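Local structure of antifreeze protein (3P4G) at residues 141-146 with 160-165; 148-153 with 167-172; 177-182 with 198-203; 109-114 with 128-133. The protein probably binds ice through ordered, clathrate-like waters anchored on a calcium-dependent beta-helix, serving an Antarctic bacterium as a hyperactive antifreeze protein. All blocks are in the same frame, centred on the assembly; numbering follows the deposited sequence.

All four contacts join one coil of a right-handed beta-helix to the next. Contact 4 comes first along the chain; contacts 1 and 2 follow with their segments alternating, because they join the same two coils on different sides; contact 3 comes last. Contacts 1 and 3 belong to the same run of parallel strands, in which 161-164 and 180-183 are neighbours, and both touch one calcium ion; their centres lie about 12 Å apart. Contacts 2 and 4, with centres about 10 Å apart, stack along another side, where Asp148 and Asn150 bond to Leu130. Leu162 and Ile164 of contact 1 meet Val172 and Val149 of contact 2, so the calcium-side strands and the loops away from calcium share one apolar core.

Contact 1: residues 141-146 with 160-165; sequences DNIQIG and DNLIIG. With CA (calcium ion), chain J; CA (calcium ion), chain I; CA (calcium ion), chain K.
Asp141 and Asp160 hold the same first torsion, CG anti to the carbonyl carbon (chi1 -54° in Asp160), which sets both CG atoms beside their own backbone N; the second torsions, alike in the two, turn the oxygens to the ions. A calcium ion sits between them, bound by Asp141 OD2 at 2.3 Å and by Asp160 OD1 at 2.3 Å. The same Asp160 OD1 takes the N-H of Asp141 on its anti lone pair, 2.9 Å from Asp141 N, so ion and amide together fix the rotation of the carboxylate. The other oxygens, Asp141 OD1 and Asp160 OD2, reach the previous and next calcium ions; Gly137, Asp139, Ala155 and Thr157 complete the middle site. Beyond the aspartates the strands run parallel, their axes 4.8 Å apart. On one face Asn142 and Asn161 lie side by side, amide planes 35° apart, with Asn161 ND2 3.1 Å from Asn142 OD1 and rising 37° above that carbonyl plane. An alanine in place of Asn142 would probably leave the Asn161 amide without this acceptor and freer to turn. On the inner face Leu162 CD1 meets Ile143 CG2 at 3.6 Å, the two chains crossing obliquely, and Ile145 CB lies 4.5 Å from Ile164 CG1, a loose apolar contact. Carboxylates bridging successive calcium ions at the head of stacked parallel strands are characteristic of this right-handed calcium-binding beta-helix.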
loop_
_atom_site.group_PDB
_atom_site.type_symbol
_atom_site.label_atom_id
_atom_site.label_comp_id
_atom_site.label_asym_id
_atom_site.label_seq_id
_atom_site.Cartn_x
_atom_site.Cartn_y
_atom_site.Cartn_z
ATOM N N ASP A 141 -2.058 0.869 -12.090
ATOM C CA ASP A 141 -0.928 -0.041 -11.904
ATOM C C ASP A 141 -1.185 -1.134 -10.881
ATOM O O ASP A 141 -1.877 -0.925 -9.861
ATOM C CB ASP A 141 0.287 0.753 -11.484
ATOM C CG ASP A 141 0.572 1.918 -12.456
ATOM O OD1 ASP A 141 0.984 1.683 -13.632
ATOM O OD2 ASP A 141 0.492 3.078 -12.015
ATOM N N ASN A 142 -0.586 -2.281 -11.155
ATOM C CA ASN A 142 -0.575 -3.402 -10.220
ATOM C C ASN A 142 0.829 -3.532 -9.661
ATOM O O ASN A 142 1.794 -3.607 -10.454
ATOM C CB ASN A 142 -0.946 -4.676 -10.911
ATOM C CG ASN A 142 -1.452 -5.723 -9.921
ATOM O OD1 ASN A 142 -2.612 -5.683 -9.510
ATOM N ND2 ASN A 142 -0.536 -6.618 -9.461
ATOM N N ILE A 143 0.949 -3.438 -8.316
ATOM C CA ILE A 143 2.259 -3.589 -7.624
ATOM C C ILE A 143 2.170 -4.759 -6.610
ATOM O O ILE A 143 1.259 -4.796 -5.749
ATOM C CB ILE A 143 2.714 -2.302 -6.901
ATOM C CG1 ILE A 143 2.744 -1.093 -7.879
ATOM C CG2 ILE A 143 4.079 -2.480 -6.259
ATOM C CD1 ILE A 143 1.524 -0.225 -7.733
ATOM N N GLN A 144 3.096 -5.711 -6.717
ATOM C CA GLN A 144 3.140 -6.771 -5.760
ATOM C C GLN A 144 4.576 -6.840 -5.220
ATOM O O GLN A 144 5.550 -6.890 -6.001
ATOM C CB GLN A 144 2.819 -8.086 -6.436
ATOM C CG GLN A 144 2.846 -9.233 -5.452
ATOM C CD GLN A 144 2.085 -10.476 -5.872
ATOM O OE1 GLN A 144 0.996 -10.407 -6.474
ATOM N NE2 GLN A 144 2.661 -11.646 -5.551
ATOM N N ILE A 145 4.671 -6.806 -3.900
ATOM C CA ILE A 145 5.975 -6.845 -3.179
ATOM C C ILE A 145 5.883 -8.030 -2.247
ATOM O O ILE A 145 5.043 -8.027 -1.329
ATOM C CB ILE A 145 6.213 -5.529 -2.334
ATOM C CG1 ILE A 145 5.989 -4.253 -3.123
ATOM C CG2 ILE A 145 7.645 -5.560 -1.595
ATOM C CD1 ILE A 145 6.912 -4.026 -4.371
ATOM N N GLY A 146 6.745 -9.032 -2.439
ATOM C CA GLY A 146 6.668 -10.268 -1.669
ATOM C C GLY A 146 7.095 -10.048 -0.227
ATOM O O GLY A 146 6.514 -10.639 0.675
ATOM N N ASP A 160 -4.999 2.009 -8.566
ATOM C CA ASP A 160 -3.838 1.117 -8.376
ATOM C C ASP A 160 -4.135 0.026 -7.364
ATOM O O ASP A 160 -4.898 0.216 -6.398
ATOM C CB ASP A 160 -2.622 1.938 -7.890
ATOM C CG ASP A 160 -2.310 3.142 -8.843
ATOM O OD1 ASP A 160 -1.971 2.931 -10.042
ATOM O OD2 ASP A 160 -2.395 4.310 -8.414
ATOM N N ASN A 161 -3.454 -1.095 -7.544
ATOM C CA ASN A 161 -3.603 -2.228 -6.647
ATOM C C ASN A 161 -2.213 -2.567 -6.115
ATOM O O ASN A 161 -1.274 -2.772 -6.911
ATOM C CB ASN A 161 -4.169 -3.422 -7.377
ATOM C CG ASN A 161 -4.405 -4.589 -6.419
ATOM O OD1 ASN A 161 -5.150 -4.445 -5.472
ATOM N ND2 ASN A 161 -3.725 -5.726 -6.623
ATOM N N LEU A 162 -2.084 -2.534 -4.786
ATOM C CA LEU A 162 -0.812 -2.811 -4.102
ATOM C C LEU A 162 -1.016 -4.002 -3.159
ATOM O O LEU A 162 -1.869 -3.936 -2.264
ATOM C CB LEU A 162 -0.350 -1.577 -3.329
ATOM C CG LEU A 162 0.885 -1.799 -2.428
ATOM C CD1 LEU A 162 2.085 -2.335 -3.246
ATOM C CD2 LEU A 162 1.215 -0.472 -1.755
ATOM N N ILE A 163 -0.238 -5.077 -3.352
ATOM C CA ILE A 163 -0.299 -6.234 -2.467
ATOM C C ILE A 163 1.131 -6.447 -1.914
ATOM O O ILE A 163 2.085 -6.565 -2.705
ATOM C CB ILE A 163 -0.706 -7.551 -3.178
ATOM C CG1 ILE A 163 -2.099 -7.509 -3.769
ATOM C CG2 ILE A 163 -0.678 -8.725 -2.168
ATOM C CD1 ILE A 163 -2.570 -8.919 -4.308
ATOM N N ILE A 164 1.268 -6.334 -0.594
ATOM C CA ILE A 164 2.576 -6.502 0.149
ATOM C C ILE A 164 2.500 -7.741 0.979
ATOM O O ILE A 164 1.593 -7.901 1.787
ATOM C CB ILE A 164 2.747 -5.311 1.054
ATOM C CG1 ILE A 164 2.803 -4.107 0.154
ATOM C CG2 ILE A 164 4.019 -5.463 2.014
ATOM C CD1 ILE A 164 2.486 -2.778 0.874
ATOM N N GLY A 165 3.494 -8.614 0.838
ATOM C CA GLY A 165 3.481 -9.846 1.630
ATOM C C GLY A 165 3.743 -9.646 3.115
ATOM O O GLY A 165 3.157 -10.308 3.955
HETATM CA CA CA J . -0.803 4.686 -10.970
HETATM CA CA CA I . 1.971 3.541 -14.522
HETATM CA CA CA K . -3.806 5.861 -7.323
#

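Contact 2: residues 148-153 with 167-172; sequences DVNAAL and DVSGIV. With MG (magnesium ion), chain S; MG (magnesium ion), chain T.
Asp148 reaches Asp167 through its carboxylate. Its CB lies 3.7 Å from Asp167 O. CG, anti to the carbonyl carbon, holds the two oxygens between the neighbouring coil and a magnesium ion. OD1 accepts the N-H of Asp167 on its anti lone pair, at 2.9 Å from Asp167 N, and also a hydrogen from water 1, whose oxygen is itself a magnesium ligand. OD2 binds the ion directly at 2.0 Å, and five waters complete the octahedron. One of these, water 3, donates to Asp167 OD2, which binds a second magnesium ion, while Asp167 OD1 accepts from Thr186 N on the next coil. Behind the carboxylates, Val149 O is gripped twice, by Ser169 N at 2.8 Å and by Gly170 N at 3.0 Å. Gly170 is tightly placed: a CB there would run into Ala151 O. Water 2 links Asn150 OD1 to Ser169 OG, which also bonds Asn188. Inside, Val149 CG1 meets Val172 CG2 at 4.0 Å, the side chains crossing at about a right angle. An aspartate accepting the backbone N-H at the matching position of the next coil recurs at Asp148 and Asp167, a side-chain bond between stacked turns of the beta-helix.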
loop_
_atom_site.group_PDB
_atom_site.type_symbol
_atom_site.label_atom_id
_atom_site.label_comp_id
_atom_site.label_asym_id
_atom_site.label_seq_id
_atom_site.Cartn_x
_atom_site.Cartn_y
_atom_site.Cartn_z
ATOM N N ASP A 148 8.955 -6.706 2.367
ATOM C CA ASP A 148 8.606 -5.475 3.059
ATOM C C ASP A 148 8.697 -4.306 2.105
ATOM O O ASP A 148 9.437 -4.371 1.106
ATOM C CB ASP A 148 9.680 -5.221 4.124
ATOM C CG ASP A 148 9.714 -6.278 5.191
ATOM O OD1 ASP A 148 8.655 -6.742 5.610
ATOM O OD2 ASP A 148 10.819 -6.620 5.685
ATOM N N VAL A 149 7.936 -3.264 2.414
ATOM C CA VAL A 149 8.097 -1.961 1.777
ATOM C C VAL A 149 8.875 -1.089 2.785
ATOM O O VAL A 149 8.337 -0.678 3.828
ATOM C CB VAL A 149 6.754 -1.334 1.417
ATOM C CG1 VAL A 149 6.972 0.186 0.963
ATOM C CG2 VAL A 149 6.085 -2.131 0.267
ATOM N N ASN A 150 10.156 -0.845 2.494
ATOM C CA ASN A 150 11.048 -0.125 3.459
ATOM C C ASN A 150 11.279 1.339 3.103
ATOM O O ASN A 150 11.758 2.159 3.930
ATOM C CB ASN A 150 12.366 -0.842 3.560
ATOM C CG ASN A 150 12.218 -2.162 4.201
ATOM O OD1 ASN A 150 11.386 -2.320 5.086
ATOM N ND2 ASN A 150 13.029 -3.122 3.783
ATOM N N ALA A 151 10.917 1.688 1.889
ATOM C CA ALA A 151 11.172 3.008 1.377
ATOM C C ALA A 151 9.862 3.691 0.905
ATOM O O ALA A 151 8.761 3.290 1.347
ATOM C CB ALA A 151 12.226 2.883 0.229
ATOM N N ALA A 152 9.943 4.723 0.059
ATOM C CA ALA A 152 8.718 5.327 -0.489
ATOM C C ALA A 152 8.070 4.435 -1.533
ATOM O O ALA A 152 8.754 3.809 -2.329
ATOM C CB ALA A 152 8.977 6.728 -1.130
ATOM N N LEU A 153 6.755 4.371 -1.544
ATOM C CA LEU A 153 6.089 3.668 -2.630
ATOM C C LEU A 153 4.918 4.586 -3.041
ATOM O O LEU A 153 3.964 4.814 -2.282
ATOM C CB LEU A 153 5.614 2.275 -2.204
ATOM C CG LEU A 153 5.156 1.368 -3.361
ATOM C CD1 LEU A 153 5.141 -0.111 -2.880
ATOM C CD2 LEU A 153 3.772 1.715 -3.954
ATOM N N ASP A 167 5.799 -6.433 5.802
ATOM C CA ASP A 167 5.511 -5.215 6.602
ATOM C C ASP A 167 5.626 -3.950 5.755
ATOM O O ASP A 167 6.270 -3.944 4.680
ATOM C CB ASP A 167 6.572 -5.037 7.720
ATOM C CG ASP A 167 6.563 -6.151 8.734
ATOM O OD1 ASP A 167 5.545 -6.834 8.910
ATOM O OD2 ASP A 167 7.604 -6.338 9.386
ATOM N N VAL A 168 5.023 -2.889 6.259
ATOM C CA VAL A 168 5.309 -1.547 5.718
ATOM C C VAL A 168 6.112 -0.804 6.787
ATOM O O VAL A 168 5.638 -0.585 7.909
ATOM C CB VAL A 168 4.028 -0.766 5.426
ATOM C CG1 VAL A 168 4.370 0.675 4.969
ATOM C CG2 VAL A 168 3.152 -1.439 4.334
ATOM N N SER A 169 7.320 -0.385 6.413
ATOM C CA SER A 169 8.140 0.444 7.305
ATOM C C SER A 169 8.364 1.799 6.658
ATOM O O SER A 169 8.704 2.776 7.354
ATOM C CB SER A 169 9.482 -0.232 7.593
ATOM O OG SER A 169 9.353 -1.372 8.470
ATOM N N GLY A 170 8.201 1.891 5.340
ATOM C CA GLY A 170 8.283 3.168 4.636
ATOM C C GLY A 170 6.929 3.860 4.491
ATOM O O GLY A 170 5.982 3.602 5.276
ATOM N N ILE A 171 6.845 4.796 3.545
ATOM C CA ILE A 171 5.621 5.565 3.343
ATOM C C ILE A 171 4.984 5.172 2.003
ATOM O O ILE A 171 5.582 5.408 0.929
ATOM C CB ILE A 171 5.900 7.116 3.388
ATOM C CG1 ILE A 171 6.360 7.512 4.798
ATOM C CG2 ILE A 171 4.622 7.861 3.091
ATOM C CD1 ILE A 171 6.969 8.872 4.937
ATOM N N VAL A 172 3.795 4.567 2.078
ATOM C CA VAL A 172 2.993 4.194 0.895
ATOM C C VAL A 172 1.957 5.303 0.645
ATOM O O VAL A 172 1.208 5.694 1.563
ATOM C CB VAL A 172 2.262 2.851 1.146
ATOM C CG1 VAL A 172 1.223 2.535 0.056
ATOM C CG2 VAL A 172 3.252 1.719 1.262
HETATM MG MG MG S . 11.334 -7.911 7.065
HETATM MG MG MG T . 7.578 -7.241 11.234
HETATM O O HOH W 1 9.458 -8.804 7.087
HETATM O O HOH W 2 10.334 -3.584 7.305
HETATM O O HOH W 3 10.437 -6.685 8.469
HETATM O O HOH W 4 11.946 -8.981 8.602
HETATM O O HOH W 5 12.622 -8.903 5.831
HETATM O O HOH W 6 13.009 -6.787 7.583
#

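Contact 3: residues 177-182 with 198-203; sequences DNDTVE and GDDSLL. With CA (calcium ion), chain L; CA (calcium ion), chain M; CA (calcium ion), chain K.
Asp200 OD1 is held by two partners at once: a calcium ion at 2.3 Å and the N-H of Asp179, whose N lies 2.9 Å away on the anti side, 20° out of the carboxylate plane. The same calcium takes Asp179 OD2 and the backbone oxygen of Asp177, so three oxygens from these two segments crowd around it, Asp177 O lying 3.0 Å from Asp200 OD1, a closeness that the ion's charge probably offsets. Asp179 OD1 and Asp200 OD2 turn to the calcium ions before and after, and Gly198 O joins Asp200 on the latter. This is the calcium-binding turn of the right-handed beta-helix, each aspartate spanning two ions and its strand setting off directly behind it. Just outside the metal row, Asn178 OD1 accepts the N-H of Asp199 at 2.6 Å from Asp199 N, almost straight at 176°, although the donor is tilted from the carbonyl plane. Asn178 and Asp199 stand at matching positions in successive turns, on the outward side that probably orders water for ice binding. Gly198 lies against Asp177 O, where a CB would clash, and its backbone angles (phi 98° with an extended psi) would also jam a CB against the preceding carbonyl O. Along the strands, Ser201 N bonds Asp179 O and Val181 N bonds Ser201 O. On the core side Val181 and Leu202 lie alongside each other, pointing the same way, with Val181 CG1 3.6 Å from Leu202 CD1.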
loop_
_atom_site.group_PDB
_atom_site.type_symbol
_atom_site.label_atom_id
_atom_site.label_comp_id
_atom_site.label_asym_id
_atom_site.label_seq_id
_atom_site.Cartn_x
_atom_site.Cartn_y
_atom_site.Cartn_z
ATOM N N ASP A 177 -7.511 8.671 -7.324
ATOM C CA ASP A 177 -8.342 7.520 -7.823
ATOM C C ASP A 177 -8.510 6.398 -6.782
ATOM O O ASP A 177 -8.128 6.551 -5.608
ATOM C CB ASP A 177 -7.810 7.070 -9.208
ATOM C CG ASP A 177 -7.742 8.238 -10.161
ATOM O OD1 ASP A 177 -6.613 8.677 -10.507
ATOM O OD2 ASP A 177 -8.840 8.761 -10.533
ATOM N N ASN A 178 -9.109 5.297 -7.215
ATOM C CA ASN A 178 -9.706 4.312 -6.285
ATOM C C ASN A 178 -8.746 3.128 -6.161
ATOM O O ASN A 178 -8.664 2.244 -7.014
ATOM C CB ASN A 178 -11.023 3.870 -6.788
ATOM C CG ASN A 178 -11.981 5.048 -7.014
ATOM O OD1 ASN A 178 -11.979 6.056 -6.276
ATOM N ND2 ASN A 178 -12.812 4.917 -8.043
ATOM N N ASP A 179 -7.983 3.184 -5.098
ATOM C CA ASP A 179 -6.889 2.258 -4.891
ATOM C C ASP A 179 -7.184 1.182 -3.834
ATOM O O ASP A 179 -7.951 1.421 -2.888
ATOM C CB ASP A 179 -5.675 3.017 -4.371
ATOM C CG ASP A 179 -5.268 4.183 -5.283
ATOM O OD1 ASP A 179 -4.798 3.968 -6.433
ATOM O OD2 ASP A 179 -5.364 5.344 -4.852
ATOM N N THR A 180 -6.494 0.041 -3.983
ATOM C CA THR A 180 -6.587 -1.116 -3.040
ATOM C C THR A 180 -5.196 -1.373 -2.524
ATOM O O THR A 180 -4.234 -1.397 -3.303
ATOM C CB THR A 180 -7.073 -2.375 -3.702
ATOM O OG1 THR A 180 -8.443 -2.157 -4.062
ATOM C CG2 THR A 180 -6.943 -3.589 -2.757
ATOM N N VAL A 181 -5.105 -1.531 -1.214
ATOM C CA VAL A 181 -3.837 -1.992 -0.582
ATOM C C VAL A 181 -4.192 -3.181 0.299
ATOM O O VAL A 181 -5.171 -3.153 1.059
ATOM C CB VAL A 181 -3.230 -0.912 0.320
ATOM C CG1 VAL A 181 -1.910 -1.395 0.978
ATOM C CG2 VAL A 181 -2.965 0.378 -0.516
ATOM N N GLU A 182 -3.356 -4.201 0.212
ATOM C CA GLU A 182 -3.373 -5.297 1.202
ATOM C C GLU A 182 -1.956 -5.475 1.758
ATOM O O GLU A 182 -0.979 -5.643 0.991
ATOM C CB GLU A 182 -3.813 -6.588 0.514
ATOM C CG GLU A 182 -5.288 -6.525 -0.027
ATOM C CD GLU A 182 -5.724 -7.740 -0.824
ATOM O OE1 GLU A 182 -4.869 -8.551 -1.233
ATOM O OE2 GLU A 182 -6.947 -7.862 -1.097
ATOM N N GLY A 198 -10.073 9.644 -3.684
ATOM C CA GLY A 198 -10.673 8.420 -4.215
ATOM C C GLY A 198 -11.320 7.577 -3.125
ATOM O O GLY A 198 -11.155 7.795 -1.885
ATOM N N ASP A 199 -12.006 6.542 -3.695
ATOM C CA ASP A 199 -12.774 5.628 -2.803
ATOM C C ASP A 199 -11.889 4.419 -2.628
ATOM O O ASP A 199 -11.791 3.568 -3.526
ATOM C CB ASP A 199 -14.134 5.254 -3.397
ATOM C CG ASP A 199 -15.111 6.412 -3.390
ATOM O OD1 ASP A 199 -14.851 7.406 -2.682
ATOM O OD2 ASP A 199 -16.166 6.416 -4.060
ATOM N N ASP A 200 -11.059 4.395 -1.534
ATOM C CA ASP A 200 -9.981 3.405 -1.393
ATOM C C ASP A 200 -10.275 2.284 -0.415
ATOM O O ASP A 200 -11.056 2.499 0.520
ATOM C CB ASP A 200 -8.732 4.117 -0.928
ATOM C CG ASP A 200 -8.341 5.311 -1.861
ATOM O OD1 ASP A 200 -7.830 5.128 -2.985
ATOM O OD2 ASP A 200 -8.521 6.441 -1.434
ATOM N N SER A 201 -9.572 1.142 -0.593
ATOM C CA SER A 201 -9.713 -0.012 0.285
ATOM C C SER A 201 -8.349 -0.395 0.841
ATOM O O SER A 201 -7.399 -0.513 0.081
ATOM C CB SER A 201 -10.297 -1.205 -0.489
ATOM O OG SER A 201 -10.322 -2.271 0.484
ATOM N N LEU A 202 -8.264 -0.571 2.171
ATOM C CA LEU A 202 -7.068 -1.112 2.831
ATOM C C LEU A 202 -7.415 -2.316 3.729
ATOM O O LEU A 202 -8.350 -2.271 4.543
ATOM C CB LEU A 202 -6.399 0.003 3.659
ATOM C CG LEU A 202 -5.281 -0.495 4.590
ATOM C CD1 LEU A 202 -4.097 -1.179 3.837
ATOM C CD2 LEU A 202 -4.755 0.636 5.465
ATOM N N LEU A 203 -6.593 -3.354 3.639
ATOM C CA LEU A 203 -6.640 -4.449 4.584
ATOM C C LEU A 203 -5.245 -4.638 5.133
ATOM O O LEU A 203 -4.294 -4.803 4.363
ATOM C CB LEU A 203 -7.049 -5.746 3.869
ATOM C CG LEU A 203 -6.879 -7.032 4.707
ATOM C CD1 LEU A 203 -7.716 -6.983 6.005
ATOM C CD2 LEU A 203 -7.247 -8.306 3.907
HETATM CA CA CA L . -6.672 6.937 -3.740
HETATM CA CA CA M . -9.654 7.983 -0.086
HETATM CA CA CA K . -3.806 5.861 -7.323
#

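Contact 4: residues 109-114 with 128-133; sequences GDVSAA and GNLSGD
Hydrogen bonds carry most of the contact between Asp110 and Val111 and the coil that follows. Asp110 OD1 accepts the N-H of Asn129 on its anti lone pair, 2.8 Å from Asn129 N, with CG set anti to the carbonyl carbon (chi1 -64°). Asp110 N in turn donates to Asp91 of the preceding coil, so the residue passes the same bond along. An alanine in place of Asp110 would probably leave the backbone N-H of Asn129 without its acceptor and open a small gap beside Gly128 CA, which Asp110 OD1 touches at 3.4 Å. Val111 bonds at both ends: its N lies 2.9 Å from Asn129 O, its O accepts from Ser131 N at 2.7 Å, and a weak, bent bond comes from Gly132 N as well. Gly128 N also reaches Gly109 O, at 3.0 Å, standing well above that carbonyl plane. The apolar part is small: Val111 and Leu130 lie side by side pointing the same way, and Val111 CG1 touches Leu130 CD1 at 3.7 Å. Close backbone packing makes up the rest. At Gly128 and Gly132 a CB would point into the other segment and strike Asp110 OD1 and Ala113 O, respectively. Carbon donors add to this, with Ala114 CA 3.2 Å from Asp133 O. Loops stacked in parallel, almost copy upon copy, without regular strand, form the turns of a beta-helix on the side away from its calcium ions.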
loop_
_atom_site.group_PDB
_atom_site.type_symbol
_atom_site.label_atom_id
_atom_site.label_comp_id
_atom_site.label_asym_id
_atom_site.label_seq_id
_atom_site.Cartn_x
_atom_site.Cartn_y
_atom_site.Cartn_z
ATOM N N GLY A 109 14.212 -11.061 -6.921
ATOM C CA GLY A 109 15.035 -10.727 -5.716
ATOM C C GLY A 109 14.646 -9.416 -5.012
ATOM O O GLY A 109 13.498 -8.927 -5.110
ATOM N N ASP A 110 15.629 -8.800 -4.352
ATOM C CA ASP A 110 15.378 -7.582 -3.566
ATOM C C ASP A 110 15.699 -6.396 -4.438
ATOM O O ASP A 110 16.552 -6.504 -5.333
ATOM C CB ASP A 110 16.353 -7.560 -2.403
ATOM C CG ASP A 110 16.129 -8.714 -1.427
ATOM O OD1 ASP A 110 14.986 -8.983 -1.043
ATOM O OD2 ASP A 110 17.122 -9.321 -0.994
ATOM N N VAL A 111 15.032 -5.285 -4.169
ATOM C CA VAL A 111 15.229 -4.094 -4.952
ATOM C C VAL A 111 15.700 -3.024 -3.997
ATOM O O VAL A 111 14.970 -2.656 -3.072
ATOM C CB VAL A 111 13.904 -3.638 -5.614
ATOM C CG1 VAL A 111 14.075 -2.138 -6.212
ATOM C CG2 VAL A 111 13.503 -4.650 -6.673
ATOM N N SER A 112 16.878 -2.471 -4.267
ATOM C CA SER A 112 17.479 -1.437 -3.415
ATOM C C SER A 112 17.734 -0.123 -4.193
ATOM O O SER A 112 18.422 0.770 -3.698
ATOM C CB SER A 112 18.770 -1.967 -2.783
ATOM O OG SER A 112 19.769 -2.316 -3.768
ATOM N N ALA A 113 17.241 -0.057 -5.430
ATOM C CA ALA A 113 17.385 1.146 -6.235
ATOM C C ALA A 113 16.002 1.621 -6.627
ATOM O O ALA A 113 15.015 0.895 -6.488
ATOM C CB ALA A 113 18.224 0.830 -7.495
ATOM N N ALA A 114 15.911 2.836 -7.177
ATOM C CA ALA A 114 14.608 3.322 -7.579
ATOM C C ALA A 114 13.995 2.522 -8.734
ATOM O O ALA A 114 14.716 1.976 -9.594
ATOM C CB ALA A 114 14.714 4.767 -7.969
ATOM N N GLY A 128 11.246 -10.051 -3.503
ATOM C CA GLY A 128 11.950 -9.764 -2.238
ATOM C C GLY A 128 11.459 -8.493 -1.554
ATOM O O GLY A 128 10.278 -8.127 -1.631
ATOM N N ASN A 129 12.394 -7.827 -0.861
ATOM C CA ASN A 129 12.086 -6.549 -0.204
ATOM C C ASN A 129 12.274 -5.334 -1.072
ATOM O O ASN A 129 13.180 -5.289 -1.911
ATOM C CB ASN A 129 13.022 -6.378 1.025
ATOM C CG ASN A 129 12.856 -7.518 2.049
ATOM O OD1 ASN A 129 13.850 -8.062 2.571
ATOM N ND2 ASN A 129 11.629 -7.879 2.324
ATOM N N LEU A 130 11.473 -4.307 -0.823
ATOM C CA LEU A 130 11.648 -3.078 -1.578
ATOM C C LEU A 130 12.298 -2.082 -0.655
ATOM O O LEU A 130 11.650 -1.657 0.326
ATOM C CB LEU A 130 10.298 -2.554 -2.076
ATOM C CG LEU A 130 10.328 -1.178 -2.770
ATOM C CD1 LEU A 130 11.083 -1.276 -4.138
ATOM C CD2 LEU A 130 8.947 -0.476 -2.959
ATOM N N SER A 131 13.540 -1.690 -0.961
ATOM C CA SER A 131 14.253 -0.677 -0.152
ATOM C C SER A 131 14.722 0.525 -0.970
ATOM O O SER A 131 15.427 1.385 -0.439
ATOM C CB SER A 131 15.439 -1.256 0.644
ATOM O OG SER A 131 16.395 -1.886 -0.196
ATOM N N GLY A 132 14.362 0.573 -2.252
ATOM C CA GLY A 132 14.547 1.799 -3.063
ATOM C C GLY A 132 13.152 2.365 -3.268
ATOM O O GLY A 132 12.159 1.665 -3.007
ATOM N N ASP A 133 13.046 3.607 -3.711
ATOM C CA ASP A 133 11.750 4.244 -3.876
ATOM C C ASP A 133 11.113 3.801 -5.153
ATOM O O ASP A 133 11.719 3.897 -6.207
ATOM C CB ASP A 133 11.881 5.779 -3.957
ATOM C CG ASP A 133 12.330 6.398 -2.650
ATOM O OD1 ASP A 133 12.276 5.762 -1.559
ATOM O OD2 ASP A 133 12.739 7.562 -2.701
#